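Local coordinates for protein intracellular serine protease (Bacillus licheniformis, PDB 4ZOQ) that probably acts as a subtilisin-like serine endopeptidase, a lanthipeptide protease used for sequence-specific, traceless cleavage of peptide bonds, at residues W71-G76 against I119-V124; G139-L144 against G174-N179; N205-N210 against R241-V246; E292-E295 against R299-S302. All blocks are in the same frame, centred on the assembly; numbering follows the deposited sequence.

Contact 1 of 4, residues W71-G76 against I119-V124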
loop_
_atom_site.group_PDB
_atom_site.type_symbol
_atom_site.label_atom_id
_atom_site.label_comp_id
_atom_site.label_asym_id
_atom_site.label_seq_id
_atom_site.Cartn_x
_atom_site.Cartn_y
_atom_site.Cartn_z
ATOM N N TRP B 71 -6.232 -3.487 13.566
ATOM C CA TRP B 71 -5.280 -4.178 14.405
ATOM C C TRP B 71 -3.848 -3.645 14.284
ATOM O O TRP B 71 -3.361 -3.352 13.193
ATOM C CB TRP B 71 -5.319 -5.661 14.075
ATOM C CG TRP B 71 -4.670 -6.507 15.104
ATOM C CD1 TRP B 71 -3.544 -7.256 14.969
ATOM C CD2 TRP B 71 -5.092 -6.648 16.469
ATOM N NE1 TRP B 71 -3.258 -7.894 16.159
ATOM C CE2 TRP B 71 -4.187 -7.523 17.098
ATOM C CE3 TRP B 71 -6.154 -6.123 17.216
ATOM C CZ2 TRP B 71 -4.314 -7.895 18.435
ATOM C CZ3 TRP B 71 -6.276 -6.492 18.550
ATOM C CH2 TRP B 71 -5.366 -7.374 19.141
ATOM N N ASN B 72 -3.212 -3.452 15.432
ATOM C CA ASN B 72 -1.788 -3.167 15.515
ATOM C C ASN B 72 -1.013 -4.478 15.755
ATOM O O ASN B 72 -1.098 -5.070 16.835
ATOM C CB ASN B 72 -1.534 -2.148 16.626
ATOM C CG ASN B 72 -0.073 -1.820 16.821
ATOM O OD1 ASN B 72 0.828 -2.531 16.365
ATOM N ND2 ASN B 72 0.176 -0.716 17.529
ATOM N N TYR B 73 -0.271 -4.941 14.752
ATOM C CA TYR B 73 0.427 -6.222 14.875
ATOM C C TYR B 73 1.730 -6.095 15.646
ATOM O O TYR B 73 2.335 -7.098 16.022
ATOM C CB TYR B 73 0.686 -6.834 13.496
ATOM C CG TYR B 73 -0.593 -7.234 12.804
ATOM C CD1 TYR B 73 -1.078 -8.538 12.888
ATOM C CD2 TYR B 73 -1.347 -6.301 12.109
ATOM C CE1 TYR B 73 -2.256 -8.903 12.274
ATOM C CE2 TYR B 73 -2.532 -6.654 11.495
ATOM C CZ TYR B 73 -2.982 -7.954 11.574
ATOM O OH TYR B 73 -4.165 -8.296 10.950
ATOM N N ILE B 74 2.172 -4.867 15.867
ATOM C CA ILE B 74 3.426 -4.637 16.566
ATOM C C ILE B 74 3.212 -4.785 18.074
ATOM O O ILE B 74 4.054 -5.340 18.774
ATOM C CB ILE B 74 4.040 -3.255 16.196
ATOM C CG1 ILE B 74 4.616 -3.333 14.784
ATOM C CG2 ILE B 74 5.173 -2.875 17.133
ATOM C CD1 ILE B 74 5.037 -2.006 14.210
ATOM N N ASP B 75 2.098 -4.255 18.569
ATOM C CA ASP B 75 1.808 -4.311 19.992
ATOM C C ASP B 75 0.683 -5.275 20.355
ATOM O O ASP B 75 0.332 -5.398 21.523
ATOM C CB ASP B 75 1.453 -2.915 20.487
ATOM C CG ASP B 75 2.610 -1.951 20.373
ATOM O OD1 ASP B 75 3.760 -2.415 20.180
ATOM O OD2 ASP B 75 2.360 -0.728 20.449
ATOM N N GLY B 76 0.104 -5.941 19.361
ATOM C CA GLY B 76 -1.013 -6.839 19.611
ATOM C C GLY B 76 -2.230 -6.184 20.224
ATOM O O GLY B 76 -2.989 -6.831 20.957
ATOM N N ILE B 119 3.422 -8.011 7.468
ATOM C CA ILE B 119 2.742 -7.540 6.278
ATOM C C ILE B 119 1.918 -8.686 5.701
ATOM O O ILE B 119 0.745 -8.511 5.321
ATOM C CB ILE B 119 3.719 -6.984 5.219
ATOM C CG1 ILE B 119 4.488 -5.802 5.794
ATOM C CG2 ILE B 119 2.952 -6.580 3.949
ATOM C CD1 ILE B 119 5.565 -5.288 4.906
ATOM N N MET B 120 2.539 -9.862 5.648
ATOM C CA MET B 120 1.868 -11.063 5.152
ATOM C C MET B 120 0.655 -11.406 6.016
ATOM O O MET B 120 -0.423 -11.707 5.495
ATOM C CB MET B 120 2.827 -12.257 5.135
ATOM C CG MET B 120 4.056 -12.039 4.312
ATOM S SD MET B 120 5.025 -13.553 4.071
ATOM C CE MET B 120 6.678 -12.846 4.100
ATOM N N LYS B 121 0.824 -11.319 7.333
ATOM C CA LYS B 121 -0.265 -11.656 8.231
ATOM C C LYS B 121 -1.418 -10.684 8.025
ATOM O O LYS B 121 -2.580 -11.091 7.980
ATOM C CB LYS B 121 0.194 -11.641 9.675
ATOM C CG LYS B 121 -0.840 -12.181 10.640
ATOM C CD LYS B 121 -0.321 -12.030 12.055
ATOM C CE LYS B 121 0.427 -13.269 12.502
ATOM N NZ LYS B 121 1.064 -13.089 13.819
ATOM N N ALA B 122 -1.083 -9.404 7.884
ATOM C CA ALA B 122 -2.095 -8.391 7.625
ATOM C C ALA B 122 -2.770 -8.632 6.272
ATOM O O ALA B 122 -3.994 -8.490 6.140
ATOM C CB ALA B 122 -1.489 -6.994 7.672
ATOM N N MET B 123 -2.001 -9.058 5.284
ATOM C CA MET B 123 -2.595 -9.319 3.985
ATOM C C MET B 123 -3.658 -10.387 4.131
ATOM O O MET B 123 -4.798 -10.225 3.677
ATOM C CB MET B 123 -1.538 -9.769 2.963
ATOM C CG MET B 123 -0.606 -8.648 2.489
ATOM S SD MET B 123 0.737 -9.239 1.417
ATOM C CE MET B 123 -0.132 -9.727 -0.087
ATOM N N VAL B 124 -3.293 -11.468 4.805
ATOM C CA VAL B 124 -4.186 -12.593 4.908
ATOM C C VAL B 124 -5.417 -12.226 5.719
ATOM O O VAL B 124 -6.552 -12.515 5.319
ATOM C CB VAL B 124 -3.469 -13.792 5.521
ATOM C CG1 VAL B 124 -4.469 -14.903 5.779
ATOM C CG2 VAL B 124 -2.404 -14.259 4.560
#

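Contact 2 of 4, residues G139-L144 against G174-N179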
loop_
_atom_site.group_PDB
_atom_site.type_symbol
_atom_site.label_atom_id
_atom_site.label_comp_id
_atom_site.label_asym_id
_atom_site.label_seq_id
_atom_site.Cartn_x
_atom_site.Cartn_y
_atom_site.Cartn_z
ATOM N N GLY B 139 7.875 -1.292 1.555
ATOM C CA GLY B 139 8.507 -2.443 0.948
ATOM C C GLY B 139 9.874 -2.660 1.551
ATOM O O GLY B 139 10.344 -1.840 2.338
ATOM N N SER B 140 10.513 -3.765 1.194
ATOM C CA SER B 140 11.861 -4.015 1.644
ATOM C C SER B 140 12.677 -4.402 0.426
ATOM O O SER B 140 12.128 -4.960 -0.534
ATOM C CB SER B 140 11.895 -5.118 2.698
ATOM O OG SER B 140 11.584 -6.377 2.113
ATOM N N TYR B 141 13.973 -4.091 0.457
ATOM C CA TYR B 141 14.894 -4.560 -0.589
ATOM C C TYR B 141 15.603 -5.804 -0.086
ATOM O O TYR B 141 16.443 -5.744 0.813
ATOM C CB TYR B 141 15.880 -3.479 -0.978
ATOM C CG TYR B 141 15.201 -2.267 -1.567
ATOM C CD1 TYR B 141 14.635 -1.307 -0.737
ATOM C CD2 TYR B 141 15.112 -2.083 -2.952
ATOM C CE1 TYR B 141 14.008 -0.193 -1.249
ATOM C CE2 TYR B 141 14.486 -0.960 -3.485
ATOM C CZ TYR B 141 13.936 -0.010 -2.624
ATOM O OH TYR B 141 13.303 1.126 -3.110
ATOM N N THR B 142 15.228 -6.934 -0.671
ATOM C CA THR B 142 15.602 -8.235 -0.152
ATOM C C THR B 142 16.603 -8.954 -1.037
ATOM O O THR B 142 16.343 -9.165 -2.231
ATOM C CB THR B 142 14.331 -9.138 -0.015
ATOM O OG1 THR B 142 13.405 -8.554 0.906
ATOM C CG2 THR B 142 14.687 -10.555 0.415
ATOM N N SER B 143 17.718 -9.379 -0.442
ATOM C CA SER B 143 18.689 -10.196 -1.160
ATOM C C SER B 143 18.124 -11.583 -1.352
ATOM O O SER B 143 17.623 -12.197 -0.407
ATOM C CB SER B 143 20.025 -10.259 -0.420
ATOM O OG SER B 143 20.538 -8.953 -0.173
ATOM N N LEU B 144 18.203 -12.077 -2.578
ATOM C CA LEU B 144 17.675 -13.389 -2.874
ATOM C C LEU B 144 18.744 -14.472 -2.658
ATOM O O LEU B 144 19.032 -15.264 -3.549
ATOM C CB LEU B 144 17.141 -13.428 -4.300
ATOM C CG LEU B 144 15.854 -12.637 -4.511
ATOM C CD1 LEU B 144 15.383 -12.725 -5.958
ATOM C CD2 LEU B 144 14.782 -13.129 -3.568
ATOM N N GLY B 174 8.684 2.034 -4.872
ATOM C CA GLY B 174 9.903 2.377 -4.173
ATOM C C GLY B 174 10.551 3.636 -4.699
ATOM O O GLY B 174 10.365 4.005 -5.865
ATOM N N ASN B 175 11.330 4.281 -3.829
ATOM C CA ASN B 175 11.856 5.618 -4.084
ATOM C C ASN B 175 13.377 5.693 -4.275
ATOM O O ASN B 175 13.992 6.726 -3.958
ATOM C CB ASN B 175 11.453 6.594 -2.961
ATOM C CG ASN B 175 9.942 6.775 -2.837
ATOM O OD1 ASN B 175 9.163 6.157 -3.562
ATOM N ND2 ASN B 175 9.531 7.722 -1.993
ATOM N N LYS B 176 14.005 4.621 -4.755
ATOM C CA LYS B 176 15.469 4.668 -4.920
ATOM C C LYS B 176 15.948 5.213 -6.268
ATOM O O LYS B 176 17.133 5.328 -6.474
ATOM C CB LYS B 176 16.105 3.285 -4.741
ATOM C CG LYS B 176 16.368 2.844 -3.311
ATOM C CD LYS B 176 17.239 1.591 -3.380
ATOM C CE LYS B 176 17.827 1.171 -2.027
ATOM N NZ LYS B 176 18.618 -0.109 -2.182
ATOM N N GLY B 177 15.034 5.509 -7.187
ATOM C CA GLY B 177 15.404 6.039 -8.473
ATOM C C GLY B 177 16.249 5.063 -9.272
ATOM O O GLY B 177 17.012 5.480 -10.148
ATOM N N VAL B 178 16.113 3.772 -8.982
ATOM C CA VAL B 178 16.868 2.731 -9.693
ATOM C C VAL B 178 15.942 1.902 -10.595
ATOM O O VAL B 178 14.712 1.855 -10.374
ATOM C CB VAL B 178 17.611 1.759 -8.702
ATOM C CG1 VAL B 178 18.385 2.546 -7.671
ATOM C CG2 VAL B 178 16.634 0.876 -7.965
ATOM N N ASN B 179 16.537 1.213 -11.568
ATOM C CA ASN B 179 15.833 0.242 -12.398
ATOM C C ASN B 179 15.801 -1.071 -11.651
ATOM O O ASN B 179 16.846 -1.604 -11.307
ATOM C CB ASN B 179 16.528 0.073 -13.759
ATOM C CG ASN B 179 15.795 -0.900 -14.687
ATOM O OD1 ASN B 179 15.882 -2.121 -14.530
ATOM N ND2 ASN B 179 15.077 -0.357 -15.663
HETATM O O HOH W 1 12.149 3.089 -1.150
#

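Contact 3 of 4, residues N205-N210 against R241-V246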
loop_
_atom_site.group_PDB
_atom_site.type_symbol
_atom_site.label_atom_id
_atom_site.label_comp_id
_atom_site.label_asym_id
_atom_site.label_seq_id
_atom_site.Cartn_x
_atom_site.Cartn_y
_atom_site.Cartn_z
ATOM N N ASN B 205 4.384 9.849 -10.823
ATOM C CA ASN B 205 4.702 10.854 -11.827
ATOM C C ASN B 205 4.545 12.287 -11.257
ATOM O O ASN B 205 4.006 12.507 -10.166
ATOM C CB ASN B 205 3.851 10.679 -13.114
ATOM C CG ASN B 205 2.345 10.898 -12.896
ATOM O OD1 ASN B 205 1.596 9.956 -12.654
ATOM N ND2 ASN B 205 1.904 12.153 -12.970
ATOM N N MET B 206 5.015 13.254 -12.034
ATOM C CA MET B 206 4.987 14.658 -11.669
ATOM C C MET B 206 3.770 15.335 -12.259
ATOM O O MET B 206 3.072 14.742 -13.088
ATOM C CB MET B 206 6.233 15.347 -12.208
ATOM C CG MET B 206 7.483 14.702 -11.781
ATOM S SD MET B 206 7.799 14.958 -10.045
ATOM C CE MET B 206 8.145 16.723 -10.069
ATOM N N LYS B 207 3.567 16.598 -11.887
ATOM C CA LYS B 207 2.465 17.390 -12.432
ATOM C C LYS B 207 2.575 17.452 -13.953
ATOM O O LYS B 207 1.581 17.364 -14.648
ATOM C CB LYS B 207 2.478 18.801 -11.857
ATOM C CG LYS B 207 1.422 19.735 -12.430
ATOM C CD LYS B 207 1.664 21.160 -11.910
ATOM C CE LYS B 207 1.321 21.283 -10.447
ATOM N NZ LYS B 207 1.339 22.684 -10.007
ATOM N N SER B 208 3.800 17.506 -14.462
ATOM C CA SER B 208 4.038 17.587 -15.905
ATOM C C SER B 208 3.847 16.254 -16.598
ATOM O O SER B 208 3.876 16.189 -17.819
ATOM C CB SER B 208 5.459 18.062 -16.170
ATOM O OG SER B 208 6.365 17.083 -15.699
ATOM N N ASN B 209 3.657 15.207 -15.793
ATOM C CA ASN B 209 3.538 13.811 -16.234
ATOM C C ASN B 209 4.877 13.147 -16.503
ATOM O O ASN B 209 4.896 11.967 -16.859
ATOM C CB ASN B 209 2.626 13.622 -17.449
ATOM C CG ASN B 209 1.186 13.833 -17.102
ATOM O OD1 ASN B 209 0.779 13.562 -15.971
ATOM N ND2 ASN B 209 0.382 14.233 -18.077
ATOM N N ASN B 210 5.973 13.889 -16.347
ATOM C CA ASN B 210 7.281 13.247 -16.316
ATOM C C ASN B 210 7.382 12.335 -15.085
ATOM O O ASN B 210 6.775 12.598 -14.046
ATOM C CB ASN B 210 8.413 14.267 -16.246
ATOM C CG ASN B 210 8.556 15.081 -17.510
ATOM O OD1 ASN B 210 8.155 14.653 -18.603
ATOM N ND2 ASN B 210 9.158 16.264 -17.378
ATOM N N ARG B 241 10.149 23.468 -5.902
ATOM C CA ARG B 241 8.951 24.118 -6.428
ATOM C C ARG B 241 7.822 23.479 -5.675
ATOM O O ARG B 241 7.533 22.289 -5.837
ATOM C CB ARG B 241 8.872 23.943 -7.946
ATOM C CG ARG B 241 10.229 24.351 -8.494
ATOM C CD ARG B 241 10.653 23.804 -9.834
ATOM N NE ARG B 241 12.105 23.966 -9.905
ATOM C CZ ARG B 241 12.933 23.158 -10.554
ATOM N NH1 ARG B 241 12.454 22.155 -11.265
ATOM N NH2 ARG B 241 14.238 23.376 -10.527
ATOM N N VAL B 242 7.167 24.288 -4.855
ATOM C CA VAL B 242 6.228 23.759 -3.884
ATOM C C VAL B 242 4.972 23.285 -4.567
ATOM O O VAL B 242 4.199 22.497 -3.995
ATOM C CB VAL B 242 5.884 24.819 -2.838
ATOM C CG1 VAL B 242 7.131 25.106 -1.975
ATOM C CG2 VAL B 242 5.414 26.086 -3.521
ATOM N N THR B 243 4.793 23.753 -5.805
ATOM C CA THR B 243 3.670 23.338 -6.629
ATOM C C THR B 243 3.876 21.962 -7.244
ATOM O O THR B 243 2.941 21.398 -7.814
ATOM C CB THR B 243 3.433 24.350 -7.807
ATOM O OG1 THR B 243 4.620 24.443 -8.623
ATOM C CG2 THR B 243 3.057 25.736 -7.273
ATOM N N ASP B 244 5.083 21.417 -7.111
ATOM C CA ASP B 244 5.374 20.064 -7.578
ATOM C C ASP B 244 5.145 19.029 -6.506
ATOM O O ASP B 244 5.131 17.839 -6.810
ATOM C CB ASP B 244 6.811 19.956 -8.114
ATOM C CG ASP B 244 6.937 20.434 -9.570
ATOM O OD1 ASP B 244 5.892 20.668 -10.202
ATOM O OD2 ASP B 244 8.072 20.595 -10.086
ATOM N N LEU B 245 4.950 19.486 -5.268
ATOM C CA LEU B 245 4.629 18.615 -4.124
ATOM C C LEU B 245 3.124 18.360 -4.021
ATOM O O LEU B 245 2.329 19.064 -4.652
ATOM C CB LEU B 245 5.156 19.247 -2.834
ATOM C CG LEU B 245 6.681 19.310 -2.632
ATOM C CD1 LEU B 245 7.108 20.281 -1.499
ATOM C CD2 LEU B 245 7.190 17.877 -2.318
ATOM N N VAL B 246 2.725 17.383 -3.207
ATOM C CA VAL B 246 1.311 17.063 -3.088
ATOM C C VAL B 246 0.853 17.206 -1.645
ATOM O O VAL B 246 1.615 16.922 -0.711
ATOM C CB VAL B 246 0.987 15.629 -3.630
ATOM C CG1 VAL B 246 1.311 15.563 -5.116
ATOM C CG2 VAL B 246 1.715 14.508 -2.854
HETATM O O HOH W 2 5.042 17.515 -9.555
HETATM O O HOH W 3 5.680 19.173 -12.845
#

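Contact 4 of 4, residues E292-E295 against R299-S302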
loop_
_atom_site.group_PDB
_atom_site.type_symbol
_atom_site.label_atom_id
_atom_site.label_comp_id
_atom_site.label_asym_id
_atom_site.label_seq_id
_atom_site.Cartn_x
_atom_site.Cartn_y
_atom_site.Cartn_z
ATOM N N GLU B 292 -18.822 1.604 -8.301
ATOM C CA GLU B 292 -19.712 1.824 -9.425
ATOM C C GLU B 292 -20.240 0.501 -10.002
ATOM O O GLU B 292 -21.434 0.362 -10.278
ATOM C CB GLU B 292 -19.030 2.609 -10.530
ATOM C CG GLU B 292 -19.934 2.770 -11.718
ATOM C CD GLU B 292 -19.705 4.054 -12.456
ATOM O OE1 GLU B 292 -19.439 5.085 -11.796
ATOM O OE2 GLU B 292 -19.803 4.027 -13.700
ATOM N N TYR B 293 -19.353 -0.470 -10.164
ATOM C CA TYR B 293 -19.741 -1.732 -10.789
ATOM C C TYR B 293 -20.809 -2.447 -9.956
ATOM O O TYR B 293 -21.790 -2.964 -10.488
ATOM C CB TYR B 293 -18.514 -2.636 -10.961
ATOM C CG TYR B 293 -18.770 -3.884 -11.769
ATOM C CD1 TYR B 293 -19.410 -4.994 -11.210
ATOM C CD2 TYR B 293 -18.391 -3.945 -13.113
ATOM C CE1 TYR B 293 -19.641 -6.155 -11.972
ATOM C CE2 TYR B 293 -18.620 -5.085 -13.890
ATOM C CZ TYR B 293 -19.242 -6.183 -13.313
ATOM O OH TYR B 293 -19.473 -7.294 -14.082
ATOM N N ARG B 294 -20.655 -2.406 -8.644
ATOM C CA ARG B 294 -21.570 -3.142 -7.780
ATOM C C ARG B 294 -22.913 -2.422 -7.808
ATOM O O ARG B 294 -23.975 -3.031 -7.763
ATOM C CB ARG B 294 -21.010 -3.207 -6.376
ATOM C CG ARG B 294 -19.795 -4.101 -6.243
ATOM C CD ARG B 294 -19.269 -4.121 -4.820
ATOM N NE ARG B 294 -20.158 -4.877 -3.955
ATOM C CZ ARG B 294 -19.961 -5.063 -2.658
ATOM N NH1 ARG B 294 -18.891 -4.538 -2.070
ATOM N NH2 ARG B 294 -20.845 -5.769 -1.953
ATOM N N GLU B 295 -22.844 -1.108 -7.964
ATOM C CA GLU B 295 -24.039 -0.292 -8.047
ATOM C C GLU B 295 -24.825 -0.549 -9.325
ATOM O O GLU B 295 -26.057 -0.526 -9.324
ATOM C CB GLU B 295 -23.665 1.184 -7.957
ATOM C CG GLU B 295 -24.847 2.096 -7.747
ATOM C CD GLU B 295 -24.438 3.471 -7.275
ATOM O OE1 GLU B 295 -25.235 4.407 -7.481
ATOM O OE2 GLU B 295 -23.297 3.623 -6.788
ATOM N N ARG B 299 -23.641 -7.160 -8.533
ATOM C CA ARG B 299 -22.727 -8.289 -8.516
ATOM C C ARG B 299 -21.326 -7.724 -8.219
ATOM O O ARG B 299 -21.075 -6.562 -8.489
ATOM C CB ARG B 299 -22.788 -9.032 -9.880
ATOM C CG ARG B 299 -21.518 -9.823 -10.248
ATOM C CD ARG B 299 -21.588 -10.436 -11.675
ATOM N NE ARG B 299 -21.702 -9.417 -12.722
ATOM C CZ ARG B 299 -22.858 -9.090 -13.285
ATOM N NH1 ARG B 299 -23.963 -9.703 -12.889
ATOM N NH2 ARG B 299 -22.913 -8.158 -14.222
ATOM N N LYS B 300 -20.432 -8.497 -7.612
ATOM C CA LYS B 300 -19.059 -8.013 -7.452
ATOM C C LYS B 300 -18.251 -8.304 -8.712
ATOM O O LYS B 300 -18.363 -9.385 -9.287
ATOM C CB LYS B 300 -18.362 -8.644 -6.240
ATOM C CG LYS B 300 -18.923 -8.205 -4.908
ATOM C CD LYS B 300 -18.410 -9.058 -3.754
ATOM C CE LYS B 300 -19.026 -8.581 -2.435
ATOM N NZ LYS B 300 -18.426 -9.254 -1.263
ATOM N N PRO B 301 -17.420 -7.349 -9.141
ATOM C CA PRO B 301 -16.564 -7.618 -10.299
ATOM C C PRO B 301 -15.364 -8.495 -9.885
ATOM O O PRO B 301 -15.001 -8.544 -8.712
ATOM C CB PRO B 301 -16.140 -6.214 -10.752
ATOM C CG PRO B 301 -16.110 -5.422 -9.511
ATOM C CD PRO B 301 -17.219 -5.992 -8.605
ATOM N N SER B 302 -14.773 -9.224 -10.825
ATOM C CA SER B 302 -13.549 -9.955 -10.520
ATOM C C SER B 302 -12.387 -8.953 -10.418
ATOM O O SER B 302 -12.518 -7.818 -10.897
ATOM C CB SER B 302 -13.264 -10.986 -11.589
ATOM O OG SER B 302 -12.898 -10.349 -12.792
#

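Contact 1 of 4, residues W71-G76 against I119-V124
The ring of Tyr73 lies against Lys121 and Ala122, two neighbouring residues on one turn of helix 116-128. Tyr73 CD1 and CE1 meet Lys121 CD, with CD1 at 3.7 Å, and Tyr73 CE2 is 4.0 Å from Ala122 CB; both come in at a slant. With CG beside the backbone N and anti to the carbonyl carbon (chi1 -67°), the tyrosine ring reaches across to the helix. There its hydroxyl bonds to Asp125, one turn beyond Lys121. The Lys121 chain turns about its CG-CD bond (chi3 -92°), and its amine forms a salt bridge with Asp56 of the other subunit. Over one face of the Tyr73 ring sits Trp71 CD1, 3.3 Å above the plane. In the loop that carries the tyrosine, Asn72 OD1 accepts from Ile74 N at 2.7 Å, an Asx turn, and from Asp75 N at 3.1 Å, which extends it to an Asx motif. A leucine in place of Tyr73 would probably leave Asp125 without its hydroxyl partner and open a gap between Trp71 and the helix. Tyr106 of strand 102-110 touches both Tyr73 and Ala122, while Ile119 and Met123 pack on Ile50 of strand 46-51 and Ile136 of strand 133-136, so the contact joins the 71-72/77-78 hairpin to a helix packed on the largely parallel sheet of the subtilase alpha/beta fold.

Contact 2 of 4, residues G139-L144 against G174-N179
Gly174 opens the loop beneath the hydroxyl of Tyr141, its CA 3.8 Å from Tyr141 OH. A side chain here would strike that oxygen, and the positive phi of 107° also calls for glycine. Asn175 follows, joined to the tyrosine through a water that accepts from Asn175 N at 3.0 Å and lies 3.0 Å from Tyr141 OH, in the plane of the ring. The same hydroxyl bonds directly to Asn216. Asn175 OD1 is held by Thr275, beside the predicted catalytic Ser276; in subtilases an asparagine on the loop after the strand equivalent to 168-172 lines the oxyanion hole, and the position of Asn175 is consistent with that role. Lys176 then lays its extended chain over one face of the Tyr141 ring, running opposite to the tyrosine. Its CG is 3.5 Å from Tyr141 OH, its CE stands 4.0 Å from the Tyr141 ring centroid as a CH-pi contact, and its NZ makes a cation-pi contact 4.2 Å from that centroid, 16° off the normal. Past Gly177 and Val178, Asn179 ends the loop as N-cap of helix 180-187, its OD1 accepting from Glu182 N.

Contact 3 of 4, residues N205-N210 against R241-V246
Lys207 sends CG out anti to its backbone N (chi1 176°) and bends at chi3 (-71°), which carries its amine across to the carbonyl of Thr243. Lys207 NZ gives Thr243 O a weak hydrogen bond, 3.0 Å long, and also lies 3.5 Å from Thr243 CB. Met206, folded at chi2 and chi3, brings its methyl against the carboxylate of Asp244, crossing it at about a right angle with CE 3.9 Å from OD2. Two waters bridge the backbones and the Asp244 carboxylate. One accepts from Lys207 N and donates to Asp244 O at 2.8 Å; the other accepts from Ser208 N and donates to Asp244 OD1 at 3.0 Å. The loop after strand 200-205 begins with a type I beta turn from Met206 to Asn209, closed by Asn209 N on Met206 O. That oxygen also receives Asn205 ND2, at 2.8 Å and from the opposite face of its plane. Ser208 OG accepts from Asn210 N, just past the beta turn, as an ST turn, and it bonds as well to Glu232. Trp24 of helix 24-30 offers its ring to the Lys207 amine as a cation-pi partner and bonds through NE1 to Leu245 O. A serine in place of Lys207 would probably leave the Trp24 ring without its cation and Thr243 O without this weak donor. Beyond Asp244, Val246 enters strand 246-249 and pairs with Ser272.

Contact 4 of 4, residues E292-E295 against R299-S302
Apolar contact carries most of this joint: Pro301 lies over one face of the Tyr293 ring, with its CB 3.6 Å from the ring centroid and 14° off the normal, a CH-pi contact. Tyr293 reaches the proline because its CG is anti to the backbone N (chi1 -172°). Arg294 runs alongside Lys300, both chains pointing the same way, and Lys300 CE sits over one face of the guanidinium, 3.4 Å from Arg294 NH2. Polar contacts are slighter. Arg299 NE gives a weak hydrogen bond to Tyr293 OH, 3.4 Å long, with the hydroxyl at the edge of the guanidinium and the tyrosine ring and guanidinium planes 79° apart. That hydroxyl has a stronger partner in Gln305 of helix 303-313. The Arg299 carbonyl receives a CA-H...O contact from Arg294, its O 3.5 Å from Arg294 CA. Among the charges, Arg294 NH2 and Lys300 NZ stand 4.3 Å apart, while Glu132 forms a salt bridge with Arg294 through NH1. The chain thus folds back at the end of helix 275-297, and Ser302 caps the next helix. The fold-back rests mainly on ring and methylene surfaces, while Glu132 probably offsets part of the positive charge gathered beside it.

In the fold
None of the four contacts is deep core: contacts 1, 2 and 3 are partly buried, and contact 4, local in sequence, lies on the surface. Contact 1 joins a short hairpin to a helix beside the central sheet and alone has the second subunit within reach. Contacts 2 and 3 involve the loops that follow two neighbouring parallel strands, 168-172 and 200-205, and both use water. Contact 2 lies closest to the predicted catalytic residues, while Ala122 of contact 1 is about 9 Å from Asp51, side chain to side chain. Contacts 1, 2 and 4 each centre on a tyrosine ring, whereas contact 3 depends on a lysine, a methionine and bridging waters.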